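Local coordinates for poly-beta-1,6-N-acetyl-D-glucosamine export protein (Escherichia coli, PDB 4Y25), which exports the biofilm adhesin poly-beta-1,6-N-acetyl-D-glucosamine across the outer membrane, this chain being its C-terminal beta-barrel domain, at residues A[170-175]-A[186-192]; A[235-239]-A[250-254]; A[137-141]-A[152-156]; A[15-21]-A[284-290]. One frame throughout, in Å; residues are numbered along the deposited sequence.

Contact 1. Residues A[170-175]-A[186-192]; sequences SLEGQE and DFLPSLY
The firmest bonds join Glu175 and Phe187, an antiparallel hydrogen-bonded pair: Phe187 N to Glu175 O is 2.7 Å and Glu175 N to Phe187 O 2.9 Å. Leu171 and Leu191 form a second such pair, with Leu171 N–Leu191 O 3.0 Å and Leu191 N–Leu171 O 2.9 Å. Between them Pro189 has no amide hydrogen to give. Gly173 N reaches Pro189 O weakly (3.2 Å), and Gly173 O receives a CA-H contact from Leu188 CA (3.2 Å), yet the register continues unshifted. Gln174, extended (t, t), brings NE2 to Asp186 OD2 at 3.1 Å; Asp186 also bridges to Arg176. Strands 170-175 and 190-192 run 4.6 Å apart at 178°. As in a porin wall, Ser170, Glu172, Ser190 and Tyr192 turn to the barrel interior, while Leu171 meets Leu191 on the outer face (CB–CB 4.3 Å), which Glu175 and Phe187 share at the other end of the pairing. This hairpin is flanked by strand 149-160 next to 170-175 and by strand 208-225 next to 186-192.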
loop_
_atom_site.group_PDB
_atom_site.type_symbol
_atom_site.label_atom_id
_atom_site.label_comp_id
_atom_site.label_asym_id
_atom_site.label_seq_id
_atom_site.Cartn_x
_atom_site.Cartn_y
_atom_site.Cartn_z
ATOM N N SER A 170 -1.322 -6.170 11.666
ATOM C CA SER A 170 -0.757 -7.079 10.678
ATOM C C SER A 170 0.604 -7.591 11.127
ATOM O O SER A 170 1.331 -6.909 11.848
ATOM C CB SER A 170 -0.637 -6.395 9.315
ATOM O OG SER A 170 0.250 -5.294 9.376
ATOM N N LEU A 171 0.940 -8.803 10.701
ATOM C CA LEU A 171 2.242 -9.382 10.992
ATOM C C LEU A 171 2.756 -10.131 9.772
ATOM O O LEU A 171 2.185 -11.140 9.365
ATOM C CB LEU A 171 2.167 -10.313 12.202
ATOM C CG LEU A 171 3.437 -11.109 12.510
ATOM C CD1 LEU A 171 4.629 -10.180 12.702
ATOM C CD2 LEU A 171 3.233 -11.983 13.736
ATOM N N GLU A 172 3.835 -9.625 9.188
ATOM C CA GLU A 172 4.387 -10.215 7.978
ATOM C C GLU A 172 5.757 -10.832 8.221
ATOM O O GLU A 172 6.435 -10.517 9.200
ATOM C CB GLU A 172 4.479 -9.166 6.867
ATOM C CG GLU A 172 3.133 -8.682 6.358
ATOM C CD GLU A 172 3.245 -7.899 5.063
ATOM O OE1 GLU A 172 4.268 -8.047 4.362
ATOM O OE2 GLU A 172 2.307 -7.135 4.748
ATOM N N GLY A 173 6.150 -11.724 7.319
ATOM C CA GLY A 173 7.471 -12.318 7.338
ATOM C C GLY A 173 8.021 -12.395 5.927
ATOM O O GLY A 173 7.264 -12.443 4.958
ATOM N N GLN A 174 9.342 -12.395 5.807
ATOM C CA GLN A 174 9.986 -12.526 4.509
ATOM C C GLN A 174 11.201 -13.432 4.630
ATOM O O GLN A 174 12.264 -13.007 5.083
ATOM C CB GLN A 174 10.385 -11.155 3.954
ATOM C CG GLN A 174 10.993 -11.203 2.557
ATOM C CD GLN A 174 11.037 -9.841 1.889
ATOM O OE1 GLN A 174 10.663 -8.831 2.485
ATOM N NE2 GLN A 174 11.485 -9.810 0.639
ATOM N N GLU A 175 11.034 -14.689 4.233
ATOM C CA GLU A 175 12.118 -15.657 4.300
ATOM C C GLU A 175 12.606 -16.041 2.907
ATOM O O GLU A 175 11.823 -16.475 2.062
ATOM C CB GLU A 175 11.673 -16.900 5.064
ATOM C CG GLU A 175 12.725 -17.990 5.137
ATOM C CD GLU A 175 12.313 -19.114 6.056
ATOM O OE1 GLU A 175 11.303 -18.943 6.769
ATOM O OE2 GLU A 175 12.989 -20.165 6.063
ATOM N N ASP A 186 10.960 -15.959 -2.395
ATOM C CA ASP A 186 10.694 -15.568 -1.018
ATOM C C ASP A 186 9.446 -16.240 -0.472
ATOM O O ASP A 186 8.472 -16.448 -1.192
ATOM C CB ASP A 186 10.543 -14.049 -0.906
ATOM C CG ASP A 186 11.871 -13.331 -0.905
ATOM O OD1 ASP A 186 12.875 -13.951 -0.499
ATOM O OD2 ASP A 186 11.909 -12.145 -1.298
ATOM N N PHE A 187 9.487 -16.584 0.809
ATOM C CA PHE A 187 8.298 -17.032 1.516
ATOM C C PHE A 187 7.754 -15.851 2.309
ATOM O O PHE A 187 8.441 -15.307 3.173
ATOM C CB PHE A 187 8.622 -18.221 2.428
ATOM C CG PHE A 187 7.462 -18.684 3.265
ATOM C CD1 PHE A 187 6.270 -19.067 2.673
ATOM C CD2 PHE A 187 7.573 -18.759 4.646
ATOM C CE1 PHE A 187 5.205 -19.502 3.439
ATOM C CE2 PHE A 187 6.511 -19.196 5.422
ATOM C CZ PHE A 187 5.325 -19.567 4.818
ATOM N N LEU A 188 6.530 -15.435 1.995
ATOM C CA LEU A 188 5.930 -14.282 2.657
ATOM C C LEU A 188 4.621 -14.642 3.352
ATOM O O LEU A 188 3.540 -14.409 2.812
ATOM C CB LEU A 188 5.684 -13.150 1.656
ATOM C CG LEU A 188 6.900 -12.503 0.989
ATOM C CD1 LEU A 188 7.168 -13.147 -0.353
ATOM C CD2 LEU A 188 6.694 -11.006 0.835
ATOM N N PRO A 189 4.716 -15.211 4.561
ATOM C CA PRO A 189 3.517 -15.531 5.339
ATOM C C PRO A 189 2.926 -14.278 5.972
ATOM O O PRO A 189 3.654 -13.512 6.603
ATOM C CB PRO A 189 4.040 -16.493 6.405
ATOM C CG PRO A 189 5.455 -16.064 6.613
ATOM C CD PRO A 189 5.954 -15.581 5.272
ATOM N N SER A 190 1.627 -14.068 5.804
ATOM C CA SER A 190 0.996 -12.864 6.330
ATOM C C SER A 190 -0.135 -13.176 7.303
ATOM O O SER A 190 -0.913 -14.109 7.097
ATOM C CB SER A 190 0.470 -11.998 5.183
ATOM O OG SER A 190 0.095 -10.713 5.650
ATOM N N LEU A 191 -0.209 -12.388 8.371
ATOM C CA LEU A 191 -1.324 -12.446 9.306
ATOM C C LEU A 191 -1.988 -11.076 9.390
ATOM O O LEU A 191 -1.324 -10.049 9.255
ATOM C CB LEU A 191 -0.861 -12.898 10.690
ATOM C CG LEU A 191 -0.157 -14.252 10.779
ATOM C CD1 LEU A 191 0.145 -14.600 12.224
ATOM C CD2 LEU A 191 -1.000 -15.331 10.133
ATOM N N TYR A 192 -3.297 -11.061 9.612
ATOM C CA TYR A 192 -4.034 -9.805 9.656
ATOM C C TYR A 192 -5.221 -9.881 10.608
ATOM O O TYR A 192 -5.923 -10.891 10.666
ATOM C CB TYR A 192 -4.505 -9.421 8.253
ATOM C CG TYR A 192 -5.359 -8.173 8.200
ATOM C CD1 TYR A 192 -4.802 -6.914 8.397
ATOM C CD2 TYR A 192 -6.721 -8.254 7.939
ATOM C CE1 TYR A 192 -5.582 -5.771 8.345
ATOM C CE2 TYR A 192 -7.508 -7.118 7.883
ATOM C CZ TYR A 192 -6.935 -5.880 8.087
ATOM O OH TYR A 192 -7.721 -4.753 8.031
#

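Contact 2. Residues A[235-239]-A[250-254]; sequences SAGVG and VVTQL
This is a regular antiparallel beta hairpin of the outer-membrane barrel, formed by strands 228-243 and 247-262, whose segments lie 4.5 Å apart at 178°. At the start, Ser235 O accepts a CA-H contact from Leu254 CA (3.5 Å). Ala236 faces Leu254 in a non-hydrogen-bonded pair (CA–CA 4.5 Å). Leu254, in the m,t rotamer, swings its tip across the gap so that CD2 lies 3.6 Å from Ala236 CB, making an apolar patch on the outer surface. Gly237 pairs with Gln253 through two bonds, Gly237 N–Gln253 O and Gln253 N–Gly237 O, both 2.8 Å. On the inner face Gln253, with chi1 p and chi2 t, fills the space beside Gly237, where a beta carbon would collide with NE2. Val238 returns to the outer face opposite Thr252 (CA–CA 4.5 Å); its CG1 is 4.3 Å from Val250 CG2, and Val238 CA makes a CA-H...O contact with Val251 O at 3.2 Å. Strand 208-225 lies beyond 235-239 in the wall and strand 266-278 beyond 250-254. Gly239, again without a side chain, is paired with Val251, which points inward. The hydrogen bonds are shortest here, with Gly239 N to Val251 O at 2.6 Å and Val251 N to Gly239 O at a very short 2.5 Å.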
loop_
_atom_site.group_PDB
_atom_site.type_symbol
_atom_site.label_atom_id
_atom_site.label_comp_id
_atom_site.label_asym_id
_atom_site.label_seq_id
_atom_site.Cartn_x
_atom_site.Cartn_y
_atom_site.Cartn_z
ATOM N N SER A 235 3.594 -14.428 -7.948
ATOM C CA SER A 235 3.283 -14.623 -6.537
ATOM C C SER A 235 1.977 -15.390 -6.379
ATOM O O SER A 235 1.044 -15.212 -7.164
ATOM C CB SER A 235 3.196 -13.280 -5.807
ATOM O OG SER A 235 2.144 -12.485 -6.328
ATOM N N ALA A 236 1.919 -16.243 -5.362
ATOM C CA ALA A 236 0.740 -17.064 -5.115
ATOM C C ALA A 236 0.553 -17.324 -3.625
ATOM O O ALA A 236 1.523 -17.493 -2.883
ATOM C CB ALA A 236 0.840 -18.378 -5.871
ATOM N N GLY A 237 -0.703 -17.357 -3.193
ATOM C CA GLY A 237 -1.017 -17.576 -1.795
ATOM C C GLY A 237 -2.319 -18.323 -1.596
ATOM O O GLY A 237 -3.306 -18.076 -2.293
ATOM N N VAL A 238 -2.308 -19.257 -0.650
ATOM C CA VAL A 238 -3.512 -19.976 -0.250
ATOM C C VAL A 238 -3.630 -19.940 1.265
ATOM O O VAL A 238 -2.721 -20.376 1.972
ATOM C CB VAL A 238 -3.501 -21.441 -0.728
ATOM C CG1 VAL A 238 -4.763 -22.152 -0.266
ATOM C CG2 VAL A 238 -3.369 -21.516 -2.243
ATOM N N GLY A 239 -4.744 -19.414 1.765
ATOM C CA GLY A 239 -4.935 -19.278 3.197
ATOM C C GLY A 239 -6.385 -19.371 3.628
ATOM O O GLY A 239 -7.254 -19.753 2.846
ATOM N N VAL A 250 -11.898 -20.215 2.592
ATOM C CA VAL A 250 -10.540 -20.227 2.062
ATOM C C VAL A 250 -10.167 -18.905 1.379
ATOM O O VAL A 250 -11.015 -18.226 0.798
ATOM C CB VAL A 250 -10.361 -21.409 1.071
ATOM C CG1 VAL A 250 -11.304 -21.265 -0.114
ATOM C CG2 VAL A 250 -8.914 -21.537 0.610
ATOM N N VAL A 251 -8.894 -18.536 1.480
ATOM C CA VAL A 251 -8.366 -17.376 0.775
ATOM C C VAL A 251 -7.347 -17.818 -0.266
ATOM O O VAL A 251 -6.422 -18.571 0.037
ATOM C CB VAL A 251 -7.701 -16.372 1.737
ATOM C CG1 VAL A 251 -6.969 -15.281 0.961
ATOM C CG2 VAL A 251 -8.734 -15.768 2.654
ATOM N N THR A 252 -7.523 -17.357 -1.496
ATOM C CA THR A 252 -6.565 -17.651 -2.549
ATOM C C THR A 252 -6.181 -16.364 -3.271
ATOM O O THR A 252 -7.017 -15.485 -3.487
ATOM C CB THR A 252 -7.125 -18.680 -3.552
ATOM O OG1 THR A 252 -6.147 -18.943 -4.566
ATOM C CG2 THR A 252 -8.393 -18.161 -4.203
ATOM N N GLN A 253 -4.908 -16.241 -3.627
ATOM C CA GLN A 253 -4.447 -15.037 -4.304
ATOM C C GLN A 253 -3.318 -15.325 -5.286
ATOM O O GLN A 253 -2.423 -16.127 -5.015
ATOM C CB GLN A 253 -4.009 -13.987 -3.280
ATOM C CG GLN A 253 -2.947 -14.459 -2.309
ATOM C CD GLN A 253 -2.786 -13.520 -1.131
ATOM O OE1 GLN A 253 -3.677 -12.723 -0.834
ATOM N NE2 GLN A 253 -1.648 -13.611 -0.452
ATOM N N LEU A 254 -3.385 -14.662 -6.436
ATOM C CA LEU A 254 -2.388 -14.815 -7.486
ATOM C C LEU A 254 -1.988 -13.457 -8.032
ATOM O O LEU A 254 -2.812 -12.548 -8.128
ATOM C CB LEU A 254 -2.916 -15.692 -8.623
ATOM C CG LEU A 254 -3.166 -17.171 -8.332
ATOM C CD1 LEU A 254 -4.055 -17.773 -9.411
ATOM C CD2 LEU A 254 -1.851 -17.925 -8.238
#

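Contact 3. Residues A[137-141]-A[152-156]; sequences AQAYV and GVSWA
Gly152 enters the strand with its CA 3.5 Å from Val141 O, a CA-H contact. Val153 and Val141 follow as a hydrogen-bonded pair: Val153 N reaches Val141 O at 2.8 Å, and Val141 N reaches Val153 O at 2.7 Å. Ser154 turns to the barrel interior opposite Tyr140, with CA atoms 4.1 Å apart and Tyr140 CB 3.8 Å from Ser154 CB. Tyr140 is in the p rotamer, so its ring leads away from segment 152-156. The two segments, 4.6 Å apart at 169°, belong to the hairpin of strands 134-144 and 149-160. It is one antiparallel unit of a transmembrane barrel wall, continued by strand 110-118 beside the first and 165-179 beside the second. Trp155 pairs with Ala139 in the next hydrogen-bonded site (Trp155 N–Ala139 O 3.0 Å, Ala139 N–Trp155 O 3.1 Å). On the outer face, chi1 p with chi2 at 92° folds the indole over the neighbouring strand: CE2 lies 3.8 Å from Ala139 CB, Ala139 O sits over one ring face, and CH2 is 4.4 Å from Val141 CG2. Phe157 meets the same ring. Ala156, facing inward, sets its CB 3.9 Å from Gln138 CG, while its CA lies 3.4 Å from Ala137 O.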
loop_
_atom_site.group_PDB
_atom_site.type_symbol
_atom_site.label_atom_id
_atom_site.label_comp_id
_atom_site.label_asym_id
_atom_site.label_seq_id
_atom_site.Cartn_x
_atom_site.Cartn_y
_atom_site.Cartn_z
ATOM N N ALA A 137 -3.855 6.581 13.012
ATOM C CA ALA A 137 -2.485 6.536 13.503
ATOM C C ALA A 137 -1.880 5.158 13.240
ATOM O O ALA A 137 -2.383 4.149 13.731
ATOM C CB ALA A 137 -2.438 6.867 14.984
ATOM N N GLN A 138 -0.809 5.119 12.454
ATOM C CA GLN A 138 -0.134 3.861 12.155
ATOM C C GLN A 138 1.198 3.760 12.887
ATOM O O GLN A 138 1.853 4.770 13.147
ATOM C CB GLN A 138 0.104 3.705 10.650
ATOM C CG GLN A 138 -1.139 3.792 9.780
ATOM C CD GLN A 138 -0.847 3.461 8.328
ATOM O OE1 GLN A 138 0.237 2.980 7.996
ATOM N NE2 GLN A 138 -1.812 3.721 7.454
ATOM N N ALA A 139 1.591 2.534 13.212
ATOM C CA ALA A 139 2.924 2.264 13.732
ATOM C C ALA A 139 3.392 0.894 13.259
ATOM O O ALA A 139 2.576 -0.012 13.074
ATOM C CB ALA A 139 2.937 2.341 15.247
ATOM N N TYR A 140 4.696 0.740 13.050
ATOM C CA TYR A 140 5.235 -0.567 12.690
ATOM C C TYR A 140 6.663 -0.786 13.176
ATOM O O TYR A 140 7.402 0.163 13.437
ATOM C CB TYR A 140 5.168 -0.779 11.174
ATOM C CG TYR A 140 6.036 0.143 10.345
ATOM C CD1 TYR A 140 7.373 -0.157 10.102
ATOM C CD2 TYR A 140 5.511 1.293 9.772
ATOM C CE1 TYR A 140 8.166 0.677 9.332
ATOM C CE2 TYR A 140 6.294 2.131 8.999
ATOM C CZ TYR A 140 7.621 1.819 8.782
ATOM O OH TYR A 140 8.403 2.651 8.012
ATOM N N VAL A 141 7.034 -2.057 13.297
ATOM C CA VAL A 141 8.379 -2.451 13.701
ATOM C C VAL A 141 8.887 -3.549 12.771
ATOM O O VAL A 141 8.197 -4.538 12.531
ATOM C CB VAL A 141 8.417 -2.948 15.163
ATOM C CG1 VAL A 141 9.802 -3.467 15.518
ATOM C CG2 VAL A 141 8.001 -1.837 16.114
ATOM N N GLY A 152 7.896 -8.362 10.153
ATOM C CA GLY A 152 7.297 -7.043 10.243
ATOM C C GLY A 152 6.007 -6.994 11.032
ATOM O O GLY A 152 5.000 -7.581 10.641
ATOM N N VAL A 153 6.038 -6.278 12.149
ATOM C CA VAL A 153 4.841 -6.082 12.952
ATOM C C VAL A 153 4.264 -4.701 12.683
ATOM O O VAL A 153 4.990 -3.710 12.656
ATOM C CB VAL A 153 5.126 -6.231 14.454
ATOM C CG1 VAL A 153 3.832 -6.501 15.203
ATOM C CG2 VAL A 153 6.128 -7.350 14.694
ATOM N N SER A 154 2.954 -4.641 12.481
ATOM C CA SER A 154 2.291 -3.384 12.171
ATOM C C SER A 154 0.885 -3.352 12.740
ATOM O O SER A 154 0.236 -4.388 12.879
ATOM C CB SER A 154 2.247 -3.159 10.660
ATOM O OG SER A 154 1.442 -2.040 10.338
ATOM N N TRP A 155 0.419 -2.155 13.073
ATOM C CA TRP A 155 -0.943 -1.975 13.549
ATOM C C TRP A 155 -1.402 -0.544 13.315
ATOM O O TRP A 155 -0.584 0.366 13.183
ATOM C CB TRP A 155 -1.055 -2.330 15.032
ATOM C CG TRP A 155 -0.190 -1.492 15.901
ATOM C CD1 TRP A 155 -0.533 -0.325 16.516
ATOM C CD2 TRP A 155 1.172 -1.749 16.256
ATOM N NE1 TRP A 155 0.532 0.162 17.234
ATOM C CE2 TRP A 155 1.592 -0.696 17.089
ATOM C CE3 TRP A 155 2.078 -2.768 15.949
ATOM C CZ2 TRP A 155 2.878 -0.632 17.622
ATOM C CZ3 TRP A 155 3.354 -2.703 16.477
ATOM C CH2 TRP A 155 3.742 -1.643 17.304
ATOM N N ALA A 156 -2.715 -0.355 13.263
ATOM C CA ALA A 156 -3.283 0.956 12.993
ATOM C C ALA A 156 -4.640 1.120 13.660
ATOM O O ALA A 156 -5.452 0.196 13.679
ATOM C CB ALA A 156 -3.403 1.181 11.497
#

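Contact 4. Residues A[15-21]-A[284-290]; sequences STGIDAE and EHNLYVE
The first and last strands of the barrel, 8-20 and 283-297, meet here in antiparallel fashion and close the cylinder; a classic beta bulge interrupts their register. The axes of 15-17 and 284-290 pass 4.7 Å apart at 151°. Before the bulge Thr16 and Val289 satisfy each other, Thr16 N–Val289 O at 3.0 Å and Val289 N–Thr16 O at 2.8 Å. Gly17 is opposite Tyr288 without a bond between them. Ile18, at phi/psi -80/-52°, then makes the bulge: Leu287 O accepts from both Ile18 N (2.8 Å) and Asp19 N (3.1 Å), and Leu287 N returns to Asp19 O at 3.1 Å. Beyond it Glu21 N donates to His285 O (3.2 Å). The bulge puts Ile18 outside with Leu287 and Val289, its CB 3.9 Å from Leu287 CD2 and its CD1 3.8 Å from Val289 CG2. Tyr288 and Glu290 face the interior, as does Asn286, whose OD1 accepts weakly from Gly22. The backbones of Gly17 and Ala20 also bond to Asp29 and Lys27. Acidic side chains crowd the far end, where Asp19 OD2 is 3.1 Å from His285 CE1 and Glu21 OE1 lies 2.7 Å from Glu284 OE1.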
loop_
_atom_site.group_PDB
_atom_site.type_symbol
_atom_site.label_atom_id
_atom_site.label_comp_id
_atom_site.label_asym_id
_atom_site.label_seq_id
_atom_site.Cartn_x
_atom_site.Cartn_y
_atom_site.Cartn_z
ATOM N N SER A 15 -4.200 2.338 -10.037
ATOM C CA SER A 15 -4.898 1.092 -9.766
ATOM C C SER A 15 -6.254 1.100 -10.463
ATOM O O SER A 15 -6.987 2.086 -10.407
ATOM C CB SER A 15 -5.063 0.892 -8.258
ATOM O OG SER A 15 -5.947 -0.174 -7.974
ATOM N N THR A 16 -6.582 0.002 -11.133
ATOM C CA THR A 16 -7.864 -0.099 -11.817
ATOM C C THR A 16 -8.419 -1.518 -11.774
ATOM O O THR A 16 -7.693 -2.490 -11.987
ATOM C CB THR A 16 -7.757 0.360 -13.281
ATOM O OG1 THR A 16 -8.924 -0.057 -13.996
ATOM C CG2 THR A 16 -6.530 -0.236 -13.936
ATOM N N GLY A 17 -9.714 -1.627 -11.491
ATOM C CA GLY A 17 -10.365 -2.920 -11.374
ATOM C C GLY A 17 -10.892 -3.461 -12.692
ATOM O O GLY A 17 -11.614 -2.776 -13.420
ATOM N N ILE A 18 -10.524 -4.701 -13.000
ATOM C CA ILE A 18 -11.028 -5.375 -14.187
ATOM C C ILE A 18 -12.420 -5.920 -13.893
ATOM O O ILE A 18 -13.371 -5.675 -14.635
ATOM C CB ILE A 18 -10.095 -6.521 -14.631
ATOM C CG1 ILE A 18 -8.643 -6.043 -14.671
ATOM C CG2 ILE A 18 -10.523 -7.069 -15.980
ATOM C CD1 ILE A 18 -8.423 -4.863 -15.580
ATOM N N ASP A 19 -12.525 -6.664 -12.800
ATOM C CA ASP A 19 -13.808 -7.118 -12.285
ATOM C C ASP A 19 -13.686 -7.352 -10.787
ATOM O O ASP A 19 -13.276 -8.428 -10.347
ATOM C CB ASP A 19 -14.273 -8.392 -12.992
ATOM C CG ASP A 19 -15.666 -8.818 -12.567
ATOM O OD1 ASP A 19 -16.424 -7.966 -12.057
ATOM O OD2 ASP A 19 -16.004 -10.006 -12.745
ATOM N N ALA A 20 -14.030 -6.331 -10.008
ATOM C CA ALA A 20 -13.945 -6.414 -8.557
ATOM C C ALA A 20 -15.332 -6.493 -7.933
ATOM O O ALA A 20 -15.949 -5.470 -7.635
ATOM C CB ALA A 20 -13.179 -5.224 -8.004
ATOM N N GLU A 21 -15.816 -7.714 -7.728
ATOM C CA GLU A 21 -17.154 -7.925 -7.186
ATOM C C GLU A 21 -17.155 -7.897 -5.659
ATOM O O GLU A 21 -18.114 -8.329 -5.021
ATOM C CB GLU A 21 -17.731 -9.246 -7.706
ATOM C CG GLU A 21 -17.910 -9.268 -9.222
ATOM C CD GLU A 21 -18.225 -10.649 -9.769
ATOM O OE1 GLU A 21 -18.492 -11.567 -8.968
ATOM O OE2 GLU A 21 -18.206 -10.814 -11.007
ATOM N N GLU A 284 -16.278 -13.751 -2.762
ATOM C CA GLU A 284 -16.308 -13.006 -4.014
ATOM C C GLU A 284 -14.879 -12.817 -4.518
ATOM O O GLU A 284 -13.925 -12.935 -3.748
ATOM C CB GLU A 284 -17.003 -11.651 -3.839
ATOM C CG GLU A 284 -18.523 -11.685 -4.007
ATOM C CD GLU A 284 -18.972 -11.806 -5.460
ATOM O OE1 GLU A 284 -18.163 -12.215 -6.320
ATOM O OE2 GLU A 284 -20.146 -11.483 -5.743
ATOM N N HIS A 285 -14.731 -12.533 -5.808
ATOM C CA HIS A 285 -13.405 -12.436 -6.412
ATOM C C HIS A 285 -13.057 -11.012 -6.843
ATOM O O HIS A 285 -13.915 -10.262 -7.307
ATOM C CB HIS A 285 -13.303 -13.377 -7.615
ATOM C CG HIS A 285 -14.190 -12.990 -8.757
ATOM N ND1 HIS A 285 -13.815 -12.069 -9.710
ATOM C CD2 HIS A 285 -15.437 -13.396 -9.095
ATOM C CE1 HIS A 285 -14.792 -11.924 -10.589
ATOM N NE2 HIS A 285 -15.787 -12.719 -10.239
ATOM N N ASN A 286 -11.788 -10.646 -6.687
ATOM C CA ASN A 286 -11.304 -9.357 -7.165
ATOM C C ASN A 286 -10.201 -9.525 -8.197
ATOM O O ASN A 286 -9.229 -10.240 -7.974
ATOM C CB ASN A 286 -10.802 -8.498 -6.005
ATOM C CG ASN A 286 -11.931 -7.956 -5.155
ATOM O OD1 ASN A 286 -12.984 -7.580 -5.671
ATOM N ND2 ASN A 286 -11.716 -7.905 -3.845
ATOM N N LEU A 287 -10.368 -8.862 -9.334
ATOM C CA LEU A 287 -9.367 -8.882 -10.387
ATOM C C LEU A 287 -9.038 -7.448 -10.769
ATOM O O LEU A 287 -9.922 -6.687 -11.162
ATOM C CB LEU A 287 -9.869 -9.664 -11.602
ATOM C CG LEU A 287 -8.879 -9.846 -12.753
ATOM C CD1 LEU A 287 -7.784 -10.831 -12.367
ATOM C CD2 LEU A 287 -9.597 -10.298 -14.013
ATOM N N TYR A 288 -7.771 -7.071 -10.647
ATOM C CA TYR A 288 -7.387 -5.693 -10.923
ATOM C C TYR A 288 -5.940 -5.561 -11.377
ATOM O O TYR A 288 -5.144 -6.494 -11.257
ATOM C CB TYR A 288 -7.627 -4.818 -9.687
ATOM C CG TYR A 288 -6.895 -5.263 -8.439
ATOM C CD1 TYR A 288 -7.411 -6.265 -7.626
ATOM C CD2 TYR A 288 -5.698 -4.665 -8.063
ATOM C CE1 TYR A 288 -6.749 -6.669 -6.481
ATOM C CE2 TYR A 288 -5.029 -5.061 -6.919
ATOM C CZ TYR A 288 -5.558 -6.063 -6.131
ATOM O OH TYR A 288 -4.895 -6.462 -4.992
ATOM N N VAL A 289 -5.614 -4.387 -11.905
ATOM C CA VAL A 289 -4.270 -4.098 -12.379
ATOM C C VAL A 289 -3.679 -2.925 -11.609
ATOM O O VAL A 289 -4.350 -1.918 -11.384
ATOM C CB VAL A 289 -4.262 -3.786 -13.891
ATOM C CG1 VAL A 289 -2.866 -3.402 -14.354
ATOM C CG2 VAL A 289 -4.763 -4.981 -14.674
ATOM N N GLU A 290 -2.428 -3.079 -11.187
ATOM C CA GLU A 290 -1.678 -2.011 -10.542
ATOM C C GLU A 290 -0.476 -1.650 -11.396
ATOM O O GLU A 290 0.057 -2.494 -12.116
ATOM C CB GLU A 290 -1.213 -2.430 -9.147
ATOM C CG GLU A 290 -2.219 -2.188 -8.038
ATOM C CD GLU A 290 -1.843 -2.907 -6.751
ATOM O OE1 GLU A 290 -0.874 -3.697 -6.769
ATOM O OE2 GLU A 290 -2.517 -2.681 -5.724
#

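How the contacts relate
All four contacts are surface contacts in one 16-stranded barrel wall, none in a packed core. Contacts 1, 2 and 3 each join strands consecutive in the chain, whereas contact 4 joins the two chain ends of the barrel across 262 intervening residues. Contacts 3 and 1 abut: their middle strands, 149-160 and 165-179, bond directly through Ser170 N to Ser154 O (2.7 Å) and Glu172 N to Gly152 O (2.8 Å). Contacts 3 and 4 lie on opposite sides of the chain's centre, with centres about 26 Å apart. Contacts 2 and 3 keep regular pairing; contact 1 lacks one backbone donor, at Pro189, and contact 4 is bulged, with more charged groups clustered at one end.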